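Local atomic coordinates of putative hydrolase (PDB entry 4X00), a protein that probably acts as an alpha/beta-hydrolase, perhaps an aryl esterase that cleaves ester bonds, although its natural substrate is not established. Residues H165-G168 and E169-F172; L175-H178 and R179-D182. All blocks are in the same frame, centred on the assembly; numbering follows the deposited sequence.

Contact 1: H165-G168 and E169-F172; sequences HLDG and ERAF
Two torsions set the pairing of Asp-167 with Arg-170 on the outer side of helix 162-174: the aspartate CG lies beside its backbone N (chi1 -75°), whereas the arginine chain runs extended as far as CD and then bends at chi3 (67°), which folds the guanidinium back over the preceding turn. The two side chains come to lie alongside one another, pointing the same way. The guanidinium meets the carboxylate end-on, with NH1 and NH2 both directed at a single oxygen: Arg-170 NH1 and Arg-170 NH2 each stand 3.0 Å from Asp-167 OD1, and the salt bridge is thus forked at the acceptor. That oxygen lies close to the guanidinium plane, but the two flat groups are turned 80° apart. NH1 arrives from above the carboxylate plane and NH2 on the anti side, both from the same face. The other carboxylate oxygen, OD2, takes a weak hydrogen bond from Gln-163, one turn earlier.

The buried side of the helix is organised differently. Glu-169 extends back toward His-165 and places OE2 at the edge of the imidazole, in its plane and 3.1 Å from His-165 NE2. NE2 hydrogen-bonds to OE1 of Gln-201, while ND1 bonds to the carbonyl of Ala-159 and the ring stacks on Trp-198.

Four i to i+4 backbone bonds hold the helix that carries both pairs, from Glu-169 N to His-165 O (3.0 Å) through to Phe-172 N and Gly-168 O (2.9 Å). The chemistry is therefore divided by side: an i to i+3 ion pair joins successive turns at the surface, and inside both ring nitrogens face oxygen acceptors, which with the nearby carboxylate is consistent with a positively charged imidazole, provided the Gln-201 amide is oriented as modelled.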
loop_
_atom_site.group_PDB
_atom_site.type_symbol
_atom_site.label_atom_id
_atom_site.label_comp_id
_atom_site.label_asym_id
_atom_site.label_seq_id
_atom_site.Cartn_x
_atom_site.Cartn_y
_atom_site.Cartn_z
ATOM N N HIS A 165 -15.363 -14.323 10.903
ATOM C CA HIS A 165 -14.487 -13.181 10.646
ATOM C C HIS A 165 -13.032 -13.621 10.481
ATOM O O HIS A 165 -12.331 -13.197 9.548
ATOM C CB HIS A 165 -14.617 -12.195 11.802
ATOM C CG HIS A 165 -14.072 -10.832 11.499
ATOM N ND1 HIS A 165 -14.885 -9.720 11.382
ATOM C CD2 HIS A 165 -12.799 -10.391 11.340
ATOM C CE1 HIS A 165 -14.131 -8.653 11.144
ATOM N NE2 HIS A 165 -12.863 -9.036 11.117
ATOM N N LEU A 166 -12.556 -14.441 11.408
ATOM C CA LEU A 166 -11.172 -14.913 11.321
ATOM C C LEU A 166 -10.968 -15.821 10.094
ATOM O O LEU A 166 -9.961 -15.687 9.377
ATOM C CB LEU A 166 -10.767 -15.628 12.608
ATOM C CG LEU A 166 -10.827 -14.723 13.848
ATOM C CD1 LEU A 166 -10.392 -15.556 15.068
ATOM C CD2 LEU A 166 -9.914 -13.478 13.719
ATOM N N ASP A 167 -11.907 -16.717 9.810
ATOM C CA ASP A 167 -11.808 -17.559 8.624
ATOM C C ASP A 167 -11.772 -16.679 7.366
ATOM O O ASP A 167 -11.031 -16.969 6.413
ATOM C CB ASP A 167 -12.992 -18.530 8.544
ATOM C CG ASP A 167 -12.894 -19.682 9.528
ATOM O OD1 ASP A 167 -11.829 -19.923 10.141
ATOM O OD2 ASP A 167 -13.924 -20.390 9.667
ATOM N N GLY A 168 -12.586 -15.625 7.334
ATOM C CA GLY A 168 -12.599 -14.713 6.195
ATOM C C GLY A 168 -11.252 -14.010 6.007
ATOM O O GLY A 168 -10.751 -13.876 4.886
ATOM N N GLU A 169 -10.654 -13.533 7.103
ATOM C CA GLU A 169 -9.345 -12.908 7.003
ATOM C C GLU A 169 -8.311 -13.898 6.494
ATOM O O GLU A 169 -7.437 -13.502 5.707
ATOM C CB GLU A 169 -8.888 -12.323 8.346
ATOM C CG GLU A 169 -9.729 -11.166 8.825
ATOM C CD GLU A 169 -9.147 -10.449 10.005
ATOM O OE1 GLU A 169 -8.101 -10.853 10.551
ATOM O OE2 GLU A 169 -9.824 -9.488 10.471
ATOM N N ARG A 170 -8.373 -15.152 6.948
ATOM C CA ARG A 170 -7.395 -16.137 6.509
ATOM C C ARG A 170 -7.555 -16.399 5.015
ATOM O O ARG A 170 -6.546 -16.491 4.273
ATOM C CB ARG A 170 -7.559 -17.437 7.322
ATOM C CG ARG A 170 -6.450 -18.439 7.063
ATOM C CD ARG A 170 -6.505 -19.635 8.060
ATOM N NE ARG A 170 -7.704 -20.438 7.833
ATOM C CZ ARG A 170 -8.803 -20.462 8.601
ATOM N NH1 ARG A 170 -9.830 -21.208 8.231
ATOM N NH2 ARG A 170 -8.909 -19.726 9.719
ATOM N N ALA A 171 -8.793 -16.479 4.536
ATOM C CA ALA A 171 -9.036 -16.673 3.105
ATOM C C ALA A 171 -8.559 -15.456 2.290
ATOM O O ALA A 171 -7.977 -15.597 1.201
ATOM C CB ALA A 171 -10.531 -16.945 2.857
ATOM N N PHE A 172 -8.797 -14.255 2.807
ATOM C CA PHE A 172 -8.319 -13.055 2.129
ATOM C C PHE A 172 -6.792 -13.077 2.023
ATOM O O PHE A 172 -6.224 -12.716 0.985
ATOM C CB PHE A 172 -8.788 -11.818 2.899
ATOM C CG PHE A 172 -8.333 -10.540 2.282
ATOM C CD1 PHE A 172 -9.098 -9.961 1.291
ATOM C CD2 PHE A 172 -7.173 -9.902 2.708
ATOM C CE1 PHE A 172 -8.693 -8.758 0.693
ATOM C CE2 PHE A 172 -6.775 -8.678 2.122
ATOM C CZ PHE A 172 -7.545 -8.124 1.111
#

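Contact 2: L175-H178 and R179-D182; sequences LCFH and RQPD. With EDO (1,2-ethanediol), chain K.
Apolar contact between Phe-177 and Pro-181 dominates this loop. The proline CD sits over the centre of one face of the phenyl ring, 3.7 Å from the Phe-177 centroid and 13° off the ring normal, a clear CH-pi interaction. With its CG beside the backbone N (chi1 -56°), Phe-177 brings that face under the pyrrolidine, which crosses it at about a right angle. Leu-189 and the helix 261-264 also pack against the phenylalanine.

Van der Waals contact continues at Gln-180, whose chain bends at chi2 so that its amide lies across the phenylalanine, Gln-180 NE2 being 3.7 Å from Phe-177 CB. The two planes are 75° apart.

The polar bonds tie the loop to its surroundings. Gln-180 NE2 donates to the carbonyl of Arg-174, and the backbone nitrogens of His-178 and Arg-179 both donate to OE1 of Glu-264, so one carboxylate oxygen holds two successive peptide N-H groups. A 1,2-ethanediol, probably from the crystallisation liquor, donates from its O2 to Arg-179 O (2.8 Å).

Together these features make a compact non-helical link between helix 162-174 and helix 183-194, ending in the N-cap Asp-182, whose OD1 accepts from Thr-185 N.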
loop_
_atom_site.group_PDB
_atom_site.type_symbol
_atom_site.label_atom_id
_atom_site.label_comp_id
_atom_site.label_asym_id
_atom_site.label_seq_id
_atom_site.Cartn_x
_atom_site.Cartn_y
_atom_site.Cartn_z
ATOM N N LEU A 175 -5.615 -15.193 -0.673
ATOM C CA LEU A 175 -5.848 -14.559 -1.970
ATOM C C LEU A 175 -4.796 -13.498 -2.283
ATOM O O LEU A 175 -4.753 -12.999 -3.405
ATOM C CB LEU A 175 -7.245 -13.933 -2.005
ATOM C CG LEU A 175 -8.345 -15.002 -2.108
ATOM C CD1 LEU A 175 -9.694 -14.312 -1.823
ATOM C CD2 LEU A 175 -8.363 -15.706 -3.471
ATOM N N CYS A 176 -3.960 -13.132 -1.317
ATOM C CA CYS A 176 -2.953 -12.111 -1.571
ATOM C C CYS A 176 -1.753 -12.666 -2.353
ATOM O O CYS A 176 -0.864 -11.894 -2.714
ATOM C CB CYS A 176 -2.470 -11.497 -0.250
ATOM S SG CYS A 176 -3.641 -10.341 0.515
ATOM N N PHE A 177 -1.712 -13.984 -2.587
ATOM C CA PHE A 177 -0.531 -14.597 -3.202
ATOM C C PHE A 177 -0.909 -15.539 -4.310
ATOM O O PHE A 177 -1.930 -16.238 -4.211
ATOM C CB PHE A 177 0.275 -15.405 -2.185
ATOM C CG PHE A 177 0.702 -14.600 -0.990
ATOM C CD1 PHE A 177 1.864 -13.846 -1.027
ATOM C CD2 PHE A 177 -0.069 -14.574 0.179
ATOM C CE1 PHE A 177 2.245 -13.085 0.055
ATOM C CE2 PHE A 177 0.325 -13.827 1.255
ATOM C CZ PHE A 177 1.468 -13.082 1.210
ATOM N N HIS A 178 -0.082 -15.591 -5.353
ATOM C CA HIS A 178 -0.075 -16.760 -6.242
ATOM C C HIS A 178 0.970 -17.751 -5.751
ATOM O O HIS A 178 0.652 -18.922 -5.547
ATOM C CB HIS A 178 0.206 -16.352 -7.688
ATOM C CG HIS A 178 0.207 -17.506 -8.632
ATOM N ND1 HIS A 178 -0.915 -18.264 -8.877
ATOM C CD2 HIS A 178 1.194 -18.028 -9.394
ATOM C CE1 HIS A 178 -0.620 -19.207 -9.756
ATOM N NE2 HIS A 178 0.653 -19.086 -10.085
ATOM N N ARG A 179 2.214 -17.283 -5.593
ATOM C CA ARG A 179 3.301 -18.063 -4.985
ATOM C C ARG A 179 3.092 -17.966 -3.464
ATOM O O ARG A 179 3.407 -16.942 -2.877
ATOM C CB ARG A 179 4.693 -17.513 -5.386
ATOM C CG ARG A 179 5.061 -17.467 -6.884
ATOM C CD ARG A 179 6.533 -17.017 -7.045
ATOM N NE ARG A 179 7.034 -17.095 -8.411
ATOM C CZ ARG A 179 8.298 -16.832 -8.759
ATOM N NH1 ARG A 179 9.193 -16.455 -7.845
ATOM N NH2 ARG A 179 8.663 -16.941 -10.020
ATOM N N GLN A 180 2.504 -18.979 -2.830
ATOM C CA GLN A 180 2.259 -18.872 -1.391
ATOM C C GLN A 180 3.558 -18.786 -0.616
ATOM O O GLN A 180 4.536 -19.444 -0.967
ATOM C CB GLN A 180 1.444 -20.058 -0.870
ATOM C CG GLN A 180 0.010 -20.099 -1.407
ATOM C CD GLN A 180 -0.842 -18.881 -0.998
ATOM O OE1 GLN A 180 -0.755 -18.383 0.124
ATOM N NE2 GLN A 180 -1.718 -18.459 -1.891
ATOM N N PRO A 181 3.564 -17.973 0.445
ATOM C CA PRO A 181 4.755 -17.876 1.300
ATOM C C PRO A 181 4.960 -19.152 2.102
ATOM O O PRO A 181 4.067 -20.000 2.166
ATOM C CB PRO A 181 4.450 -16.691 2.218
ATOM C CG PRO A 181 2.983 -16.596 2.234
ATOM C CD PRO A 181 2.451 -17.135 0.935
ATOM N N ASP A 182 6.122 -19.310 2.710
ATOM C CA ASP A 182 6.289 -20.481 3.564
ATOM C C ASP A 182 5.316 -20.369 4.747
ATOM O O ASP A 182 4.776 -19.284 5.043
ATOM C CB ASP A 182 7.719 -20.612 4.063
ATOM C CG ASP A 182 8.155 -19.410 4.860
ATOM O OD1 ASP A 182 7.859 -19.351 6.061
ATOM O OD2 ASP A 182 8.776 -18.494 4.290
HETATM C C1 EDO K . 6.793 -14.721 -0.165
HETATM O O1 EDO K . 6.820 -14.813 1.244
HETATM C C2 EDO K . 5.547 -15.238 -0.865
HETATM O O2 EDO K . 5.934 -16.117 -1.926
#

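Overall arrangement
Contacts 1 and 2 follow in series along the chain, their centres about 14 Å apart: 165-172 lies within helix 162-174, and the loop 175-182 then carries the chain on to helix 183-194. Both belong to the helical region inserted between strands 132-136 and 222-227 of the mixed sheet, the usual place for the cap of an alpha/beta hydrolase. The side chains of Phe-172 and Phe-177 come close to the presumed triad of Ser-112, His-259 and Asp-230 but make no contact with it, and Phe-172 also approaches a bound glycerol. A helix and the irregular link that follows it thus form consecutive parts of what is probably the cap, and their two phenylalanines suggest that this part borders the substrate pocket.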